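Local structure of integral membrane indolylacetylinositol arabinosyltransferase EmbB (Mycolicibacterium smegmatis MC2 155, 7BVC) at residues 237-249 with 410-422. The protein probably transfers arabinose at the cell membrane, polymerising it into the arabinan of mycobacterial cell-wall arabinogalactan. Sequence-based numbering, arbitrary orientation.
Sequences LLALWRLDRLDGR and TSGRLTPAALAIT
The helical segments 237-244 and 415-422 run nearly antiparallel, 154° between directions and 10.2 Å apart at closest approach, and W241 and T415 bring their CA atoms closest. D244 reaches across with one carboxylate oxygen: D244 OD2 accepts hydrogen bonds from L414 N and T415 OG1, each at 2.9 Å, the two donors coming from opposite faces of the carboxylate plane. T415 OG1 lies beside its own backbone N, chi1 -58°, which turns the hydroxyl to D244 and brings it within 3.5 Å of W241 CA. R413, extended from CG to NE, runs alongside residues 245-249. R413 NH2 donates to R249 O at 2.6 Å and forms a salt bridge with D247 OD1 at 3.1 Å, meeting that oxygen on its syn side, somewhat out of the carboxylate plane; R413 NE adds a weak bond to D247 OD2. The carboxylate and guanidinium planes are 36° apart.

Both helices belong to the GT-C membrane region, and this polar end sits near the bound 4'-phosphopantetheine, about 7 Å from the R249 side chain. Further along, contact turns apolar: A418 CB meets L237 CD2 and L240 CD2, each at 4.0 Å, while L237 CD1 touches L419 CD2. Helix 462-472 packs against this layer, P467 on L240 and L468 on A418.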
loop_
_atom_site.group_PDB
_atom_site.type_symbol
_atom_site.label_atom_id
_atom_site.label_comp_id
_atom_site.label_asym_id
_atom_site.label_seq_id
_atom_site.Cartn_x
_atom_site.Cartn_y
_atom_site.Cartn_z
ATOM N N LEU B 237 18.713 -42.530 -20.673
ATOM C CA LEU B 237 19.131 -42.510 -19.273
ATOM C C LEU B 237 19.747 -43.842 -18.857
ATOM O O LEU B 237 20.755 -43.869 -18.144
ATOM C CB LEU B 237 17.947 -42.161 -18.373
ATOM C CG LEU B 237 17.543 -40.688 -18.334
ATOM C CD1 LEU B 237 16.553 -40.440 -17.209
ATOM C CD2 LEU B 237 18.762 -39.799 -18.180
ATOM N N LEU B 238 19.157 -44.958 -19.294
ATOM C CA LEU B 238 19.735 -46.264 -18.994
ATOM C C LEU B 238 21.104 -46.427 -19.641
ATOM O O LEU B 238 22.020 -47.003 -19.042
ATOM C CB LEU B 238 18.793 -47.375 -19.453
ATOM C CG LEU B 238 17.495 -47.542 -18.663
ATOM C CD1 LEU B 238 16.660 -48.669 -19.243
ATOM C CD2 LEU B 238 17.796 -47.795 -17.198
ATOM N N ALA B 239 21.265 -45.922 -20.867
ATOM C CA ALA B 239 22.565 -46.001 -21.526
ATOM C C ALA B 239 23.607 -45.159 -20.800
ATOM O O ALA B 239 24.756 -45.585 -20.637
ATOM C CB ALA B 239 22.440 -45.565 -22.984
ATOM N N LEU B 240 23.222 -43.962 -20.350
ATOM C CA LEU B 240 24.146 -43.130 -19.585
ATOM C C LEU B 240 24.510 -43.791 -18.260
ATOM O O LEU B 240 25.654 -43.689 -17.803
ATOM C CB LEU B 240 23.535 -41.748 -19.353
ATOM C CG LEU B 240 24.312 -40.775 -18.465
ATOM C CD1 LEU B 240 25.709 -40.548 -19.012
ATOM C CD2 LEU B 240 23.568 -39.458 -18.334
ATOM N N TRP B 241 23.556 -44.478 -17.632
ATOM C CA TRP B 241 23.853 -45.213 -16.406
ATOM C C TRP B 241 24.845 -46.340 -16.667
ATOM O O TRP B 241 25.791 -46.548 -15.896
ATOM C CB TRP B 241 22.558 -45.761 -15.806
ATOM C CG TRP B 241 22.758 -46.598 -14.587
ATOM C CD1 TRP B 241 23.663 -46.391 -13.590
ATOM C CD2 TRP B 241 22.029 -47.777 -14.228
ATOM N NE1 TRP B 241 23.545 -47.369 -12.635
ATOM C CE2 TRP B 241 22.547 -48.232 -13.004
ATOM C CE3 TRP B 241 20.989 -48.491 -14.828
ATOM C CZ2 TRP B 241 22.064 -49.370 -12.368
ATOM C CZ3 TRP B 241 20.509 -49.619 -14.194
ATOM C CH2 TRP B 241 21.046 -50.048 -12.976
ATOM N N ARG B 242 24.634 -47.090 -17.750
ATOM C CA ARG B 242 25.569 -48.152 -18.109
ATOM C C ARG B 242 26.958 -47.595 -18.395
ATOM O O ARG B 242 27.964 -48.233 -18.064
ATOM C CB ARG B 242 25.035 -48.929 -19.312
ATOM C CG ARG B 242 26.083 -49.721 -20.072
ATOM C CD ARG B 242 26.518 -50.953 -19.301
ATOM N NE ARG B 242 27.761 -51.506 -19.828
ATOM C CZ ARG B 242 28.938 -51.410 -19.219
ATOM N NH1 ARG B 242 29.036 -50.784 -18.055
ATOM N NH2 ARG B 242 30.019 -51.941 -19.772
ATOM N N LEU B 243 27.034 -46.408 -18.998
ATOM C CA LEU B 243 28.332 -45.779 -19.227
ATOM C C LEU B 243 28.973 -45.340 -17.916
ATOM O O LEU B 243 30.194 -45.440 -17.753
ATOM C CB LEU B 243 28.179 -44.584 -20.167
ATOM C CG LEU B 243 28.124 -44.868 -21.666
ATOM C CD1 LEU B 243 28.254 -43.577 -22.450
ATOM C CD2 LEU B 243 29.207 -45.851 -22.060
ATOM N N ASP B 244 28.166 -44.839 -16.979
ATOM C CA ASP B 244 28.690 -44.412 -15.687
ATOM C C ASP B 244 29.178 -45.590 -14.856
ATOM O O ASP B 244 30.072 -45.429 -14.020
ATOM C CB ASP B 244 27.623 -43.642 -14.913
ATOM C CG ASP B 244 27.511 -42.198 -15.351
ATOM O OD1 ASP B 244 28.300 -41.777 -16.221
ATOM O OD2 ASP B 244 26.632 -41.486 -14.823
ATOM N N ARG B 245 28.613 -46.775 -15.076
ATOM C CA ARG B 245 28.961 -47.936 -14.263
ATOM C C ARG B 245 30.320 -48.516 -14.635
ATOM O O ARG B 245 30.647 -49.639 -14.240
ATOM C CB ARG B 245 27.889 -49.019 -14.388
ATOM C CG ARG B 245 26.782 -48.915 -13.360
ATOM C CD ARG B 245 25.589 -49.762 -13.753
ATOM N NE ARG B 245 25.825 -51.183 -13.522
ATOM C CZ ARG B 245 25.453 -51.830 -12.422
ATOM N NH1 ARG B 245 24.827 -51.183 -11.448
ATOM N NH2 ARG B 245 25.708 -53.123 -12.295
ATOM N N LEU B 246 31.118 -47.769 -15.403
ATOM C CA LEU B 246 32.432 -48.261 -15.803
ATOM C C LEU B 246 33.422 -48.259 -14.643
ATOM O O LEU B 246 34.378 -49.042 -14.651
ATOM C CB LEU B 246 32.981 -47.427 -16.957
ATOM C CG LEU B 246 32.479 -47.782 -18.357
ATOM C CD1 LEU B 246 33.059 -46.829 -19.384
ATOM C CD2 LEU B 246 32.833 -49.218 -18.695
ATOM N N ASP B 247 33.219 -47.397 -13.648
ATOM C CA ASP B 247 34.164 -47.306 -12.541
ATOM C C ASP B 247 34.129 -48.521 -11.622
ATOM O O ASP B 247 34.944 -48.592 -10.695
ATOM C CB ASP B 247 33.910 -46.034 -11.733
ATOM C CG ASP B 247 32.440 -45.811 -11.442
ATOM O OD1 ASP B 247 31.624 -46.679 -11.804
ATOM O OD2 ASP B 247 32.103 -44.763 -10.854
ATOM N N GLY B 248 33.221 -49.467 -11.846
ATOM C CA GLY B 248 33.225 -50.698 -11.083
ATOM C C GLY B 248 32.726 -50.582 -9.662
ATOM O O GLY B 248 33.164 -51.348 -8.797
ATOM N N ARG B 249 31.824 -49.647 -9.390
ATOM C CA ARG B 249 31.238 -49.481 -8.068
ATOM C C ARG B 249 29.749 -49.778 -8.137
ATOM O O ARG B 249 29.041 -49.236 -8.992
ATOM C CB ARG B 249 31.478 -48.067 -7.533
ATOM C CG ARG B 249 32.944 -47.748 -7.308
ATOM C CD ARG B 249 33.131 -46.432 -6.577
ATOM N NE ARG B 249 34.495 -46.294 -6.073
ATOM C CZ ARG B 249 35.455 -45.612 -6.690
ATOM N NH1 ARG B 249 35.206 -44.997 -7.837
ATOM N NH2 ARG B 249 36.667 -45.546 -6.157
ATOM N N THR B 410 29.317 -36.381 -4.944
ATOM C CA THR B 410 29.957 -37.352 -4.062
ATOM C C THR B 410 30.448 -38.567 -4.842
ATOM O O THR B 410 31.641 -38.885 -4.834
ATOM C CB THR B 410 28.985 -37.777 -2.961
ATOM O OG1 THR B 410 28.798 -36.696 -2.042
ATOM C CG2 THR B 410 29.520 -38.986 -2.214
ATOM N N SER B 411 29.537 -39.260 -5.525
ATOM C CA SER B 411 29.900 -40.496 -6.210
ATOM C C SER B 411 30.713 -40.260 -7.473
ATOM O O SER B 411 31.358 -41.194 -7.960
ATOM C CB SER B 411 28.642 -41.294 -6.551
ATOM O OG SER B 411 27.842 -40.601 -7.493
ATOM N N GLY B 412 30.697 -39.047 -8.015
ATOM C CA GLY B 412 31.428 -38.768 -9.236
ATOM C C GLY B 412 30.792 -39.336 -10.484
ATOM O O GLY B 412 31.501 -39.864 -11.349
ATOM N N ARG B 413 29.471 -39.242 -10.605
ATOM C CA ARG B 413 28.741 -39.785 -11.740
ATOM C C ARG B 413 27.839 -38.706 -12.324
ATOM O O ARG B 413 27.673 -37.625 -11.756
ATOM C CB ARG B 413 27.913 -41.011 -11.338
ATOM C CG ARG B 413 28.742 -42.235 -11.009
ATOM C CD ARG B 413 27.862 -43.436 -10.714
ATOM N NE ARG B 413 28.638 -44.666 -10.598
ATOM C CZ ARG B 413 28.110 -45.862 -10.368
ATOM N NH1 ARG B 413 26.799 -45.993 -10.230
ATOM N NH2 ARG B 413 28.890 -46.929 -10.277
ATOM N N LEU B 414 27.251 -39.016 -13.479
ATOM C CA LEU B 414 26.369 -38.090 -14.175
ATOM C C LEU B 414 24.903 -38.495 -14.142
ATOM O O LEU B 414 24.051 -37.694 -14.538
ATOM C CB LEU B 414 26.808 -37.932 -15.638
ATOM C CG LEU B 414 27.910 -36.914 -15.915
ATOM C CD1 LEU B 414 28.477 -37.123 -17.305
ATOM C CD2 LEU B 414 27.370 -35.505 -15.765
ATOM N N THR B 415 24.583 -39.711 -13.690
ATOM C CA THR B 415 23.185 -40.139 -13.708
ATOM C C THR B 415 22.336 -39.376 -12.699
ATOM O O THR B 415 21.234 -38.927 -13.068
ATOM C CB THR B 415 23.102 -41.656 -13.504
ATOM O OG1 THR B 415 23.857 -42.315 -14.528
ATOM C CG2 THR B 415 21.659 -42.121 -13.577
ATOM N N PRO B 416 22.748 -39.195 -11.437
ATOM C CA PRO B 416 21.973 -38.302 -10.562
ATOM C C PRO B 416 21.934 -36.871 -11.064
ATOM O O PRO B 416 20.907 -36.201 -10.910
ATOM C CB PRO B 416 22.691 -38.413 -9.208
ATOM C CG PRO B 416 23.991 -39.057 -9.492
ATOM C CD PRO B 416 23.789 -39.916 -10.682
ATOM N N ALA B 417 23.019 -36.384 -11.671
ATOM C CA ALA B 417 23.001 -35.051 -12.259
ATOM C C ALA B 417 22.099 -34.974 -13.481
ATOM O O ALA B 417 21.718 -33.871 -13.885
ATOM C CB ALA B 417 24.419 -34.619 -12.630
ATOM N N ALA B 418 21.755 -36.113 -14.079
ATOM C CA ALA B 418 20.785 -36.150 -15.164
ATOM C C ALA B 418 19.355 -36.236 -14.657
ATOM O O ALA B 418 18.451 -35.665 -15.274
ATOM C CB ALA B 418 21.070 -37.333 -16.092
ATOM N N LEU B 419 19.131 -36.943 -13.546
ATOM C CA LEU B 419 17.797 -36.979 -12.955
ATOM C C LEU B 419 17.445 -35.659 -12.286
ATOM O O LEU B 419 16.263 -35.298 -12.204
ATOM C CB LEU B 419 17.695 -38.126 -11.952
ATOM C CG LEU B 419 17.822 -39.539 -12.518
ATOM C CD1 LEU B 419 17.862 -40.563 -11.398
ATOM C CD2 LEU B 419 16.679 -39.829 -13.471
ATOM N N ALA B 420 18.451 -34.925 -11.800
ATOM C CA ALA B 420 18.191 -33.630 -11.183
ATOM C C ALA B 420 17.632 -32.632 -12.186
ATOM O O ALA B 420 16.809 -31.787 -11.820
ATOM C CB ALA B 420 19.467 -33.084 -10.549
ATOM N N ILE B 421 18.047 -32.722 -13.450
ATOM C CA ILE B 421 17.527 -31.808 -14.461
ATOM C C ILE B 421 16.049 -32.076 -14.713
ATOM O O ILE B 421 15.244 -31.142 -14.819
ATOM C CB ILE B 421 18.354 -31.918 -15.753
ATOM C CG1 ILE B 421 19.817 -31.575 -15.476
ATOM C CG2 ILE B 421 17.796 -30.995 -16.817
ATOM C CD1 ILE B 421 20.657 -31.434 -16.722
ATOM N N THR B 422 15.662 -33.352 -14.803
ATOM C CA THR B 422 14.250 -33.679 -14.973
ATOM C C THR B 422 13.441 -33.266 -13.754
ATOM O O THR B 422 12.312 -32.780 -13.888
ATOM C CB THR B 422 14.073 -35.174 -15.233
ATOM O OG1 THR B 422 14.245 -35.896 -14.009
ATOM C CG2 THR B 422 15.087 -35.661 -16.238
#